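Local coordinates for protein phosphate transporter (Thermotoga maritima MSB8, PDB 6L85) that probably imports inorganic phosphate across the membrane coupled to sodium ions, as a bacterial relative of human SLC20 transporters, at residues B[20-25]-B[344-349]; B[44-49]-B[298-303]; B[59-64]-B[258-263]; B[85-90]-B[108-113]; B[248-253]-B[329-334]. One frame throughout, in Å; residues are numbered along the deposited sequence.

Contact 1. Residues B[20-25]-B[344-349]; sequences ANDVAN and ISTTHV. With NA (sodium ion), chain Q; NA (sodium ion), chain R; PO4 (phosphate ion), chain P.
Asn21, on helix 2-32, has CG anti to its backbone N (chi1 -157°), which swings OD1 to 2.6 Å from the sodium ion of chain Q, while its ND2 is held by Thr98 and Tyr102. Asp22 follows and divides its carboxylate: OD1 lies 2.3 Å from the same sodium, and OD2 turns to the phosphate and is hydrogen-bonded to His254. Where the helix kinks, the N of Asn25 bonds to Asp22 O, and Asn21 O takes water 1 instead. Asn25 ends the walk. Its carboxamide accepts from that water through OD1 and spends both N-H groups on 344-349: ND2 donates to Thr346 OG1 at 2.8 Å, in the amide plane, and to Thr347 OG1 at 3.1 Å. With ND2 supplying the protons, the two hydroxyls can point theirs at the phosphate. Thr347 OG1 thus has three partners, for it also binds the sodium at 2.4 Å and donates to PO4 O1 over a very short 2.5 Å. The backbone N-H of Thr346 meets PO4 O3 at 2.9 Å and is nearly straight (167°), that of Thr347 reaches PO4 O1, and Ser345 OG both caps His348 N and donates to PO4 O1. A helix N-terminus presenting backbone N-H groups and hydroxyls to an anion is a classic phosphate-binding site, and here, with sodium alongside, it is consistent with coupled substrate binding.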
# COMPACT_ATOMS: atom_id res chain seq x y z
N ALA B 20 -8.92 -20.52 3.20
CA ALA B 20 -8.39 -21.82 3.61
C ALA B 20 -7.91 -22.64 2.43
O ALA B 20 -6.81 -23.22 2.47
CB ALA B 20 -9.47 -22.58 4.38
N ASN B 21 -8.72 -22.71 1.35
CA ASN B 21 -8.33 -23.57 0.23
C ASN B 21 -7.25 -22.96 -0.64
O ASN B 21 -6.46 -23.69 -1.25
CB ASN B 21 -9.53 -23.90 -0.67
CG ASN B 21 -9.32 -25.19 -1.46
OD1 ASN B 21 -8.91 -25.17 -2.64
ND2 ASN B 21 -9.56 -26.32 -0.81
N ASP B 22 -7.22 -21.63 -0.76
CA ASP B 22 -6.41 -21.02 -1.80
C ASP B 22 -5.12 -20.37 -1.34
O ASP B 22 -4.35 -19.94 -2.21
CB ASP B 22 -7.23 -19.96 -2.55
CG ASP B 22 -8.32 -20.55 -3.44
OD1 ASP B 22 -8.46 -21.78 -3.50
OD2 ASP B 22 -9.05 -19.77 -4.07
N VAL B 23 -4.85 -20.23 -0.03
CA VAL B 23 -3.57 -19.61 0.32
C VAL B 23 -2.39 -20.36 -0.32
O VAL B 23 -1.42 -19.73 -0.78
CB VAL B 23 -3.43 -19.46 1.86
CG1 VAL B 23 -3.46 -20.80 2.57
CG2 VAL B 23 -2.15 -18.66 2.20
N ALA B 24 -2.51 -21.69 -0.46
CA ALA B 24 -1.48 -22.47 -1.16
C ALA B 24 -1.15 -21.90 -2.53
O ALA B 24 0.03 -21.90 -2.93
CB ALA B 24 -1.93 -23.93 -1.30
N ASN B 25 -2.16 -21.39 -3.26
CA ASN B 25 -1.94 -20.92 -4.63
C ASN B 25 -0.93 -19.78 -4.70
O ASN B 25 -0.32 -19.54 -5.75
CB ASN B 25 -3.24 -20.42 -5.29
CG ASN B 25 -4.35 -21.48 -5.34
OD1 ASN B 25 -4.20 -22.62 -4.89
ND2 ASN B 25 -5.49 -21.08 -5.90
N ILE B 344 -12.22 -16.24 -12.52
CA ILE B 344 -11.23 -17.20 -13.00
C ILE B 344 -10.85 -18.10 -11.83
O ILE B 344 -11.04 -17.74 -10.66
CB ILE B 344 -10.01 -16.40 -13.56
CG1 ILE B 344 -10.36 -15.83 -14.92
CG2 ILE B 344 -8.72 -17.14 -13.63
CD1 ILE B 344 -11.18 -16.71 -15.64
N SER B 345 -10.35 -19.28 -12.14
CA SER B 345 -9.79 -20.15 -11.11
C SER B 345 -8.30 -19.89 -10.98
O SER B 345 -7.55 -20.09 -11.94
CB SER B 345 -10.04 -21.62 -11.43
OG SER B 345 -9.34 -22.42 -10.49
N THR B 346 -7.87 -19.46 -9.79
CA THR B 346 -6.44 -19.23 -9.57
C THR B 346 -5.71 -20.55 -9.35
O THR B 346 -4.53 -20.65 -9.67
CB THR B 346 -6.22 -18.29 -8.37
OG1 THR B 346 -6.66 -18.92 -7.16
CG2 THR B 346 -7.01 -16.99 -8.55
N THR B 347 -6.40 -21.55 -8.79
CA THR B 347 -5.84 -22.90 -8.68
C THR B 347 -5.40 -23.44 -10.05
O THR B 347 -4.24 -23.88 -10.22
CB THR B 347 -6.90 -23.81 -8.07
OG1 THR B 347 -7.49 -23.17 -6.93
CG2 THR B 347 -6.30 -25.14 -7.67
N HIS B 348 -6.30 -23.40 -11.04
CA HIS B 348 -5.99 -23.94 -12.36
C HIS B 348 -4.94 -23.10 -13.06
O HIS B 348 -4.11 -23.65 -13.81
CB HIS B 348 -7.25 -24.03 -13.23
CG HIS B 348 -8.33 -24.85 -12.60
ND1 HIS B 348 -9.64 -24.80 -13.02
CD2 HIS B 348 -8.30 -25.70 -11.55
CE1 HIS B 348 -10.37 -25.59 -12.27
NE2 HIS B 348 -9.59 -26.16 -11.37
N VAL B 349 -4.94 -21.79 -12.81
CA VAL B 349 -3.90 -20.95 -13.41
C VAL B 349 -2.54 -21.29 -12.81
O VAL B 349 -1.53 -21.31 -13.52
CB VAL B 349 -4.22 -19.46 -13.24
CG1 VAL B 349 -3.02 -18.61 -13.63
CG2 VAL B 349 -5.45 -19.09 -14.10
NA NA Q . -8.19 -23.74 -4.69
NA NA R . -11.86 -16.26 -9.23
P PO4 P . -10.16 -20.49 -7.29
O1 PO4 P . -9.20 -21.57 -7.80
O2 PO4 P . -11.44 -20.44 -8.08
O3 PO4 P . -9.44 -19.15 -7.40
O4 PO4 P . -10.56 -20.79 -5.85
O HOH W 1 -6.01 -24.27 -3.88
O HOH W 2 -13.84 -15.18 -8.95

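Contact 2. Residues B[44-49]-B[298-303]; sequences IAMFLE and LGVFFL
Phe301 offers the principal flat group, and the sulfur of Met46 approaches its ring obliquely, SD standing 4.8 Å from the ring centroid of Phe301 in a Met-aromatic contact. Phe215 of the second subunit meets the same ring edge-to-face, and Phe219 of that subunit meets it at an inclined angle. The neighbouring ring of Phe302 has Phe301 CD2 over the centre of one face. Phe301 sets its CG anti to the backbone N (chi1 -175°), so that CB, rather than the ring, is the part nearest the sulfur, with Met46 SD and Phe301 CB 3.6 Å apart. Methionine suits this place because its unbranched chain bends at chi3 (92°), and the terminal CE then reaches Leu298 CD2 at 4.4 Å. Beside this, Val300 CG1, anti to its own backbone N, lies against Ala45 CB at 3.9 Å; the small alanine lets the valine methyl come close to helix 38-56. Val300 CG2 is farther off, 4.4 Å from Glu49 CG, so the acid lends only its aliphatic part here. Its OE1 turns instead to a hydrogen bond with His254. The two helix segments run almost antiparallel (170°), their axes 8.8 Å apart. This apolar antiparallel helix pair, with its one Met-aromatic contact, borders the subunit interface of the dimer, where the second copy also packs on Met46 and Leu298.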
# COMPACT_ATOMS: atom_id res chain seq x y z
N ILE B 44 1.55 -12.71 6.04
CA ILE B 44 1.71 -11.92 4.82
C ILE B 44 0.45 -12.01 3.96
O ILE B 44 -0.09 -10.99 3.51
CB ILE B 44 2.95 -12.36 4.03
CG1 ILE B 44 4.20 -12.32 4.90
CG2 ILE B 44 3.13 -11.49 2.80
CD1 ILE B 44 5.44 -12.80 4.19
N ALA B 45 -0.02 -13.24 3.72
CA ALA B 45 -1.19 -13.42 2.85
C ALA B 45 -2.40 -12.73 3.44
O ALA B 45 -3.21 -12.17 2.70
CB ALA B 45 -1.49 -14.91 2.65
N MET B 46 -2.54 -12.75 4.77
CA MET B 46 -3.65 -12.07 5.42
C MET B 46 -3.71 -10.62 4.98
O MET B 46 -4.79 -10.09 4.67
CB MET B 46 -3.51 -12.14 6.93
CG MET B 46 -3.99 -13.44 7.51
SD MET B 46 -3.93 -13.35 9.31
CE MET B 46 -5.57 -12.76 9.67
N PHE B 47 -2.56 -9.95 4.98
CA PHE B 47 -2.60 -8.54 4.58
C PHE B 47 -2.82 -8.38 3.07
O PHE B 47 -3.62 -7.53 2.64
CB PHE B 47 -1.33 -7.81 5.03
CG PHE B 47 -1.58 -6.38 5.36
CD1 PHE B 47 -1.62 -5.41 4.36
CD2 PHE B 47 -1.84 -5.99 6.67
CE1 PHE B 47 -1.88 -4.08 4.66
CE2 PHE B 47 -2.10 -4.67 6.98
CZ PHE B 47 -2.12 -3.71 5.97
N LEU B 48 -2.16 -9.20 2.25
CA LEU B 48 -2.17 -8.99 0.80
C LEU B 48 -3.51 -9.41 0.17
O LEU B 48 -3.98 -8.74 -0.77
CB LEU B 48 -1.00 -9.73 0.15
CG LEU B 48 0.32 -8.96 -0.04
CD1 LEU B 48 0.15 -7.68 -0.86
CD2 LEU B 48 0.95 -8.65 1.30
N GLU B 49 -4.13 -10.50 0.65
CA GLU B 49 -5.45 -10.90 0.17
C GLU B 49 -6.47 -9.80 0.44
O GLU B 49 -7.28 -9.45 -0.43
CB GLU B 49 -5.90 -12.19 0.88
CG GLU B 49 -5.07 -13.45 0.64
CD GLU B 49 -5.44 -14.10 -0.68
OE1 GLU B 49 -6.56 -13.82 -1.16
OE2 GLU B 49 -4.62 -14.86 -1.23
N LEU B 298 -9.00 -14.44 7.57
CA LEU B 298 -9.17 -15.32 8.71
C LEU B 298 -9.11 -16.79 8.29
O LEU B 298 -8.54 -17.62 9.00
CB LEU B 298 -10.47 -14.96 9.44
CG LEU B 298 -10.41 -13.68 10.30
CD1 LEU B 298 -11.77 -13.29 10.87
CD2 LEU B 298 -9.41 -13.80 11.46
N GLY B 299 -9.66 -17.13 7.12
CA GLY B 299 -9.53 -18.50 6.63
C GLY B 299 -8.09 -18.86 6.32
O GLY B 299 -7.66 -20.00 6.56
N VAL B 300 -7.33 -17.91 5.78
CA VAL B 300 -5.91 -18.16 5.54
C VAL B 300 -5.22 -18.50 6.84
O VAL B 300 -4.44 -19.45 6.92
CB VAL B 300 -5.24 -16.94 4.88
CG1 VAL B 300 -3.70 -16.99 5.11
CG2 VAL B 300 -5.58 -16.85 3.41
N PHE B 301 -5.52 -17.74 7.90
CA PHE B 301 -4.80 -17.93 9.15
C PHE B 301 -5.25 -19.18 9.90
O PHE B 301 -4.41 -19.91 10.44
CB PHE B 301 -4.96 -16.72 10.07
CG PHE B 301 -4.13 -16.81 11.32
CD1 PHE B 301 -2.76 -16.59 11.28
CD2 PHE B 301 -4.72 -17.16 12.52
CE1 PHE B 301 -1.98 -16.68 12.46
CE2 PHE B 301 -3.96 -17.25 13.70
CZ PHE B 301 -2.58 -17.01 13.67
N PHE B 302 -6.55 -19.43 10.00
CA PHE B 302 -7.01 -20.51 10.86
C PHE B 302 -7.12 -21.86 10.17
O PHE B 302 -7.17 -22.89 10.87
CB PHE B 302 -8.38 -20.18 11.46
CG PHE B 302 -8.32 -19.18 12.58
CD1 PHE B 302 -7.73 -19.51 13.79
CD2 PHE B 302 -8.85 -17.91 12.41
CE1 PHE B 302 -7.67 -18.58 14.83
CE2 PHE B 302 -8.80 -16.98 13.43
CZ PHE B 302 -8.21 -17.31 14.65
N LEU B 303 -7.19 -21.91 8.85
CA LEU B 303 -7.38 -23.22 8.25
C LEU B 303 -6.44 -23.48 7.08
O LEU B 303 -6.06 -24.63 6.83
CB LEU B 303 -8.85 -23.38 7.84
CG LEU B 303 -9.26 -24.74 7.28
CD1 LEU B 303 -8.77 -25.88 8.18
CD2 LEU B 303 -10.78 -24.81 7.07

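Contact 3. Residues B[59-64]-B[258-263]; sequences HVSQTI and DVANAA. With NA (sodium ion), chain R.
The break between helix 231-258 and helix 260-275, which carries part of a sodium site, packs here against the short helix 58-66. The two backbones come unusually close, Ser61 CA and Ala260 CA being 4.1 Å apart, and only small side chains suit such a separation. Ala260 is the centre of the contact: its CB points at the other helix and presses on the backbone, 3.3 Å from Ser61 N. Val60 and Ile64 flank that methyl, with Val60 CG1 at 3.6 Å and Ile64 CG1 at 3.8 Å from Ala260 CB. Ser61 holds OG anti to the carbonyl carbon (chi1 -59°), over Ala260 CA at 3.4 Å. There the hydroxyl makes contact without bonding to 258-263, because its hydrogen bond goes to Gly57 O, just before helix 58-66.

Asp258 points away from 59-64, and its OD1 binds the sodium of chain R at 2.3 Å. Water 2 also binds this ion and donates to Asn261 OD1 at 2.7 Å, so Asn261 acts in the second shell; its ND2 is fixed by Thr106 and Thr107. Thr107, Asn257 and Ile344 complete the site. The chemistry is thus divided: close contact through Ala260 joins the segment to helix 58-66, while oxygen ligands hold a cation whose charge would be partly balanced by the Asp258 carboxylate.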
# COMPACT_ATOMS: atom_id res chain seq x y z
N HIS B 59 -14.79 -5.45 -9.31
CA HIS B 59 -15.02 -5.65 -10.74
C HIS B 59 -15.53 -7.05 -11.05
O HIS B 59 -16.51 -7.21 -11.79
CB HIS B 59 -13.73 -5.34 -11.49
CG HIS B 59 -13.14 -4.02 -11.09
ND1 HIS B 59 -13.72 -2.82 -11.44
CD2 HIS B 59 -12.06 -3.72 -10.33
CE1 HIS B 59 -13.00 -1.83 -10.93
NE2 HIS B 59 -11.99 -2.35 -10.26
N VAL B 60 -14.92 -8.09 -10.48
CA VAL B 60 -15.46 -9.43 -10.67
C VAL B 60 -16.73 -9.64 -9.85
O VAL B 60 -17.60 -10.44 -10.23
CB VAL B 60 -14.37 -10.48 -10.35
CG1 VAL B 60 -14.94 -11.90 -10.52
CG2 VAL B 60 -13.15 -10.27 -11.24
N SER B 61 -16.85 -8.96 -8.70
CA SER B 61 -18.08 -9.03 -7.91
C SER B 61 -19.31 -8.62 -8.73
O SER B 61 -20.40 -9.20 -8.58
CB SER B 61 -17.96 -8.15 -6.65
OG SER B 61 -16.87 -8.55 -5.84
N GLN B 62 -19.15 -7.63 -9.62
CA GLN B 62 -20.25 -7.25 -10.51
C GLN B 62 -20.66 -8.41 -11.43
O GLN B 62 -21.85 -8.63 -11.67
CB GLN B 62 -19.87 -6.03 -11.33
CG GLN B 62 -19.83 -4.75 -10.54
CD GLN B 62 -18.89 -3.76 -11.17
OE1 GLN B 62 -18.70 -3.78 -12.39
NE2 GLN B 62 -18.27 -2.89 -10.35
N THR B 63 -19.67 -9.15 -11.95
CA THR B 63 -19.99 -10.26 -12.85
C THR B 63 -20.70 -11.37 -12.10
O THR B 63 -21.67 -11.95 -12.60
CB THR B 63 -18.72 -10.78 -13.51
OG1 THR B 63 -18.07 -9.70 -14.17
CG2 THR B 63 -19.06 -11.89 -14.53
N ILE B 64 -20.24 -11.69 -10.89
CA ILE B 64 -20.96 -12.68 -10.10
C ILE B 64 -22.40 -12.23 -9.85
O ILE B 64 -23.33 -13.05 -9.85
CB ILE B 64 -20.22 -12.97 -8.77
CG1 ILE B 64 -18.85 -13.59 -9.07
CG2 ILE B 64 -21.04 -13.89 -7.86
CD1 ILE B 64 -18.88 -14.88 -9.86
N ASP B 258 -11.00 -13.25 -6.40
CA ASP B 258 -11.83 -14.21 -5.69
C ASP B 258 -12.68 -13.61 -4.57
O ASP B 258 -13.57 -14.33 -4.08
CB ASP B 258 -10.98 -15.33 -5.10
CG ASP B 258 -10.63 -16.42 -6.11
OD1 ASP B 258 -10.62 -16.18 -7.33
OD2 ASP B 258 -10.31 -17.52 -5.66
N VAL B 259 -12.44 -12.37 -4.12
CA VAL B 259 -13.37 -11.87 -3.09
C VAL B 259 -14.79 -11.89 -3.64
O VAL B 259 -15.73 -12.16 -2.89
CB VAL B 259 -12.97 -10.48 -2.55
CG1 VAL B 259 -13.20 -9.36 -3.59
CG2 VAL B 259 -13.74 -10.18 -1.22
N ALA B 260 -14.95 -11.70 -4.95
CA ALA B 260 -16.24 -11.84 -5.62
C ALA B 260 -16.98 -13.13 -5.26
O ALA B 260 -18.21 -13.11 -5.18
CB ALA B 260 -16.07 -11.78 -7.14
N ASN B 261 -16.28 -14.24 -5.04
CA ASN B 261 -17.01 -15.49 -4.82
C ASN B 261 -17.82 -15.46 -3.53
O ASN B 261 -18.77 -16.25 -3.38
CB ASN B 261 -16.07 -16.69 -4.82
CG ASN B 261 -15.21 -16.76 -6.07
OD1 ASN B 261 -15.55 -16.17 -7.12
ND2 ASN B 261 -14.12 -17.49 -5.98
N ALA B 262 -17.46 -14.58 -2.60
CA ALA B 262 -18.28 -14.34 -1.41
C ALA B 262 -19.00 -13.01 -1.45
O ALA B 262 -20.14 -12.92 -0.99
CB ALA B 262 -17.42 -14.43 -0.15
N ALA B 263 -18.38 -11.98 -2.03
CA ALA B 263 -18.93 -10.63 -1.99
C ALA B 263 -20.04 -10.41 -3.01
O ALA B 263 -20.94 -9.59 -2.77
CB ALA B 263 -17.81 -9.59 -2.18
NA NA R . -11.86 -16.26 -9.23
O HOH W 2 -13.84 -15.18 -8.95

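Contact 4. Residues B[85-90]-B[108-113]; sequences SALIAA and HSIVGG
Helices 76-99 and 106-121 form an antiparallel helical hairpin, and their segments cross at 139° with the axes 8.3 Å apart. Small residues spaced four apart line both surfaces, Ala86 facing Gly113 and Ala90 facing Ser109, a small-x3-small pattern of the GxxxG kind that brings transmembrane helices close together.

Methyl-to-backbone contact is the tightest kind here. Ala86 points at the other helix, and its CB rests 3.6 Å from Gly113 C; because the glycine carries no side chain where one would face Ala86, the two CA atoms approach to 4.1 Å. One turn on, Ala90 CB does the same more loosely, lying 3.9 Å from Ser109 O and meeting the CB of Ser109 as well.

Two polar groups find their partners away from the opposite segment. Ser109 OG, anti to its carbonyl carbon, bonds back to Ser105 O, just before its helix, so that a polar residue can sit against alanine with only its CB doing the touching among side-chain atoms. Gly113 O is hydrogen-bonded to Ser389 OG of helix 368-400, which covers a neighbouring side.

Apolar side chains supply the rest, and Ile110 is their hub. Its CG1 is anti to the backbone N (chi1 -169°), and a bend at chi2 (70°) brings the tip back over helix 76-99. Leu87, whose own CB points away from the contact, returns at its end to place CD2 4.3 Å from Ile110 CD1. Ala90 CB touches the same methyl, and Ile110 CD1 lies 3.7 Å from the carbonyl oxygen Ala86 O.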
# COMPACT_ATOMS: atom_id res chain seq x y z
N SER B 85 -28.45 -19.62 -1.10
CA SER B 85 -28.34 -21.05 -1.40
C SER B 85 -27.00 -21.38 -2.02
O SER B 85 -26.35 -22.37 -1.64
CB SER B 85 -29.48 -21.49 -2.33
OG SER B 85 -30.72 -21.47 -1.64
N ALA B 86 -26.56 -20.57 -2.98
CA ALA B 86 -25.26 -20.75 -3.61
C ALA B 86 -24.13 -20.65 -2.59
O ALA B 86 -23.19 -21.46 -2.61
CB ALA B 86 -25.08 -19.71 -4.73
N LEU B 87 -24.19 -19.66 -1.69
CA LEU B 87 -23.14 -19.53 -0.67
C LEU B 87 -23.08 -20.78 0.20
O LEU B 87 -22.01 -21.34 0.43
CB LEU B 87 -23.38 -18.29 0.21
CG LEU B 87 -23.05 -16.88 -0.31
CD1 LEU B 87 -23.59 -15.81 0.62
CD2 LEU B 87 -21.53 -16.65 -0.54
N ILE B 88 -24.25 -21.24 0.69
CA ILE B 88 -24.30 -22.46 1.50
C ILE B 88 -23.66 -23.63 0.77
O ILE B 88 -22.79 -24.34 1.31
CB ILE B 88 -25.76 -22.80 1.87
CG1 ILE B 88 -26.35 -21.74 2.81
CG2 ILE B 88 -25.84 -24.18 2.52
CD1 ILE B 88 -27.70 -22.15 3.42
N ALA B 89 -24.06 -23.85 -0.49
CA ALA B 89 -23.65 -25.05 -1.22
C ALA B 89 -22.16 -25.02 -1.54
O ALA B 89 -21.45 -26.03 -1.36
CB ALA B 89 -24.46 -25.20 -2.52
N ALA B 90 -21.68 -23.88 -2.05
CA ALA B 90 -20.27 -23.75 -2.38
C ALA B 90 -19.41 -23.88 -1.13
O ALA B 90 -18.42 -24.61 -1.13
CB ALA B 90 -20.01 -22.42 -3.09
N HIS B 108 -15.32 -21.89 -9.60
CA HIS B 108 -16.18 -22.88 -10.25
C HIS B 108 -17.32 -23.26 -9.33
O HIS B 108 -18.48 -23.37 -9.76
CB HIS B 108 -15.39 -24.12 -10.67
CG HIS B 108 -14.42 -23.85 -11.78
ND1 HIS B 108 -13.74 -24.85 -12.44
CD2 HIS B 108 -14.03 -22.70 -12.37
CE1 HIS B 108 -12.97 -24.33 -13.38
NE2 HIS B 108 -13.12 -23.01 -13.34
N SER B 109 -17.01 -23.39 -8.03
CA SER B 109 -18.01 -23.78 -7.04
C SER B 109 -19.12 -22.74 -6.94
O SER B 109 -20.31 -23.08 -6.96
CB SER B 109 -17.36 -24.00 -5.68
OG SER B 109 -16.21 -24.80 -5.85
N ILE B 110 -18.76 -21.45 -6.83
CA ILE B 110 -19.83 -20.48 -6.59
C ILE B 110 -20.63 -20.24 -7.87
O ILE B 110 -21.85 -20.02 -7.82
CB ILE B 110 -19.29 -19.16 -5.97
CG1 ILE B 110 -20.45 -18.29 -5.48
CG2 ILE B 110 -18.46 -18.35 -6.94
CD1 ILE B 110 -21.17 -18.86 -4.25
N VAL B 111 -19.97 -20.30 -9.04
CA VAL B 111 -20.71 -20.13 -10.30
C VAL B 111 -21.68 -21.29 -10.50
O VAL B 111 -22.84 -21.09 -10.90
CB VAL B 111 -19.74 -19.98 -11.49
CG1 VAL B 111 -20.49 -20.11 -12.84
CG2 VAL B 111 -19.01 -18.64 -11.40
N GLY B 112 -21.25 -22.51 -10.18
CA GLY B 112 -22.16 -23.64 -10.18
C GLY B 112 -23.32 -23.43 -9.23
O GLY B 112 -24.47 -23.73 -9.58
N GLY B 113 -23.05 -22.92 -8.03
CA GLY B 113 -24.14 -22.64 -7.10
C GLY B 113 -25.18 -21.71 -7.70
O GLY B 113 -26.39 -21.96 -7.63

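Contact 5. Residues B[248-253]-B[329-334]; sequences CYVSFS and STATTV
This is a close, roughly parallel helix pairing near the centre of the chain, between helix 231-258 and helix 320-339, whose segments cross at 24° with axes 8.3 Å apart. Ala331 sits at its middle and aims CB at the opposite helix. Tyr249, with CG anti to the backbone N, lays one ring face over that methyl: Ala331 CB is 3.4 Å from the ring centroid of Tyr249 and 12° off its normal, a CH-pi contact. Past the methyl, Tyr249 OH gives a weak hydrogen bond to Thr332 OG1 at 3.4 Å, the threonine hydroxyl being tied more firmly to Phe328 O. Val250 borders the alanine on another side, its CG2 3.9 Å from Ala331 CB. Ser253 folds OG between its backbone N and carbonyl carbon (chi1 77°), where it donates to Val250 O at 2.9 Å and lies against Ala331 CA. Val334 CG1 closes the contact 3.2 Å from Ser253 O. Serine and threonine hydroxyls are thus largely spent within their own helices, which lets these polar residues line a mainly apolar join. Just before the two segments, Ser247 and Asp327 bind one sodium ion, so the paired helices also share a cation.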
# COMPACT_ATOMS: atom_id res chain seq x y z
N CYS B 248 3.57 -12.40 -2.69
CA CYS B 248 2.65 -11.32 -2.32
C CYS B 248 1.82 -10.87 -3.51
O CYS B 248 0.63 -10.58 -3.39
CB CYS B 248 3.43 -10.10 -1.79
SG CYS B 248 4.36 -10.34 -0.27
N TYR B 249 2.48 -10.74 -4.66
CA TYR B 249 1.80 -10.36 -5.89
C TYR B 249 0.66 -11.34 -6.20
O TYR B 249 -0.47 -10.93 -6.51
CB TYR B 249 2.85 -10.31 -7.01
CG TYR B 249 2.39 -9.82 -8.38
CD1 TYR B 249 1.34 -8.93 -8.53
CD2 TYR B 249 3.05 -10.26 -9.52
CE1 TYR B 249 0.95 -8.49 -9.79
CE2 TYR B 249 2.66 -9.84 -10.79
CZ TYR B 249 1.61 -8.95 -10.91
OH TYR B 249 1.24 -8.53 -12.17
N VAL B 250 0.92 -12.65 -6.03
CA VAL B 250 -0.16 -13.61 -6.27
C VAL B 250 -1.28 -13.43 -5.25
O VAL B 250 -2.46 -13.48 -5.62
CB VAL B 250 0.35 -15.07 -6.29
CG1 VAL B 250 -0.80 -16.02 -6.63
CG2 VAL B 250 1.44 -15.25 -7.30
N SER B 251 -0.94 -13.25 -3.97
CA SER B 251 -1.94 -13.06 -2.91
C SER B 251 -2.88 -11.90 -3.21
O SER B 251 -4.10 -11.99 -3.01
CB SER B 251 -1.23 -12.79 -1.59
OG SER B 251 -1.06 -13.98 -0.87
N PHE B 252 -2.29 -10.77 -3.60
CA PHE B 252 -3.05 -9.59 -3.97
C PHE B 252 -4.01 -9.91 -5.11
O PHE B 252 -5.21 -9.58 -5.05
CB PHE B 252 -2.07 -8.48 -4.38
CG PHE B 252 -2.72 -7.19 -4.80
CD1 PHE B 252 -3.17 -7.00 -6.11
CD2 PHE B 252 -2.86 -6.14 -3.90
CE1 PHE B 252 -3.76 -5.81 -6.51
CE2 PHE B 252 -3.45 -4.93 -4.29
CZ PHE B 252 -3.90 -4.77 -5.59
N SER B 253 -3.49 -10.54 -6.17
CA SER B 253 -4.33 -10.80 -7.34
C SER B 253 -5.41 -11.83 -7.00
O SER B 253 -6.52 -11.78 -7.54
CB SER B 253 -3.46 -11.25 -8.50
OG SER B 253 -3.09 -12.59 -8.31
N SER B 329 3.70 -15.14 -13.36
CA SER B 329 2.77 -15.42 -14.45
C SER B 329 1.35 -15.63 -13.94
O SER B 329 0.38 -15.20 -14.58
CB SER B 329 3.23 -16.65 -15.24
OG SER B 329 4.59 -16.49 -15.62
N THR B 330 1.21 -16.32 -12.80
CA THR B 330 -0.10 -16.52 -12.21
C THR B 330 -0.76 -15.19 -11.86
O THR B 330 -1.91 -14.94 -12.23
CB THR B 330 0.03 -17.37 -10.95
OG1 THR B 330 0.55 -18.64 -11.32
CG2 THR B 330 -1.33 -17.52 -10.27
N ALA B 331 -0.01 -14.33 -11.17
CA ALA B 331 -0.57 -13.08 -10.69
C ALA B 331 -0.94 -12.17 -11.84
O ALA B 331 -2.00 -11.54 -11.82
CB ALA B 331 0.42 -12.38 -9.75
N THR B 332 -0.07 -12.10 -12.86
CA THR B 332 -0.39 -11.32 -14.05
C THR B 332 -1.65 -11.82 -14.74
O THR B 332 -2.55 -11.03 -15.06
CB THR B 332 0.79 -11.38 -15.03
OG1 THR B 332 1.99 -11.02 -14.33
CG2 THR B 332 0.55 -10.43 -16.21
N THR B 333 -1.74 -13.13 -14.98
CA THR B 333 -2.94 -13.68 -15.60
C THR B 333 -4.19 -13.30 -14.81
O THR B 333 -5.20 -12.85 -15.37
CB THR B 333 -2.82 -15.20 -15.72
OG1 THR B 333 -1.62 -15.52 -16.43
CG2 THR B 333 -4.02 -15.79 -16.46
N VAL B 334 -4.11 -13.46 -13.48
CA VAL B 334 -5.29 -13.31 -12.64
C VAL B 334 -5.70 -11.84 -12.55
O VAL B 334 -6.89 -11.52 -12.60
CB VAL B 334 -5.02 -13.94 -11.25
CG1 VAL B 334 -6.08 -13.50 -10.21
CG2 VAL B 334 -4.95 -15.47 -11.35

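All five contacts are buried, so they differ in chemistry more than in exposure. Contacts 1 and 5 lie nearest the chain's centre, contact 4 farthest from it, and contact 2 is the one reached by the second subunit. Contact 1 is ionic and polar, whereas contacts 2, 4 and 5 join helices mainly through methyls and rings. Contact 3 bridges the two styles, sharing a sodium ion and water 2 with contact 1. Where contacts 1 and 3 meet, Asp22 OD2 and Asp258 OD2 are 3.0 Å apart, which may raise the proton affinity of one. Helix 231-258 enters contact 5 and runs on to Asp258 in contact 3, and Val23 packs on both Ala45 and Val300 of contact 2.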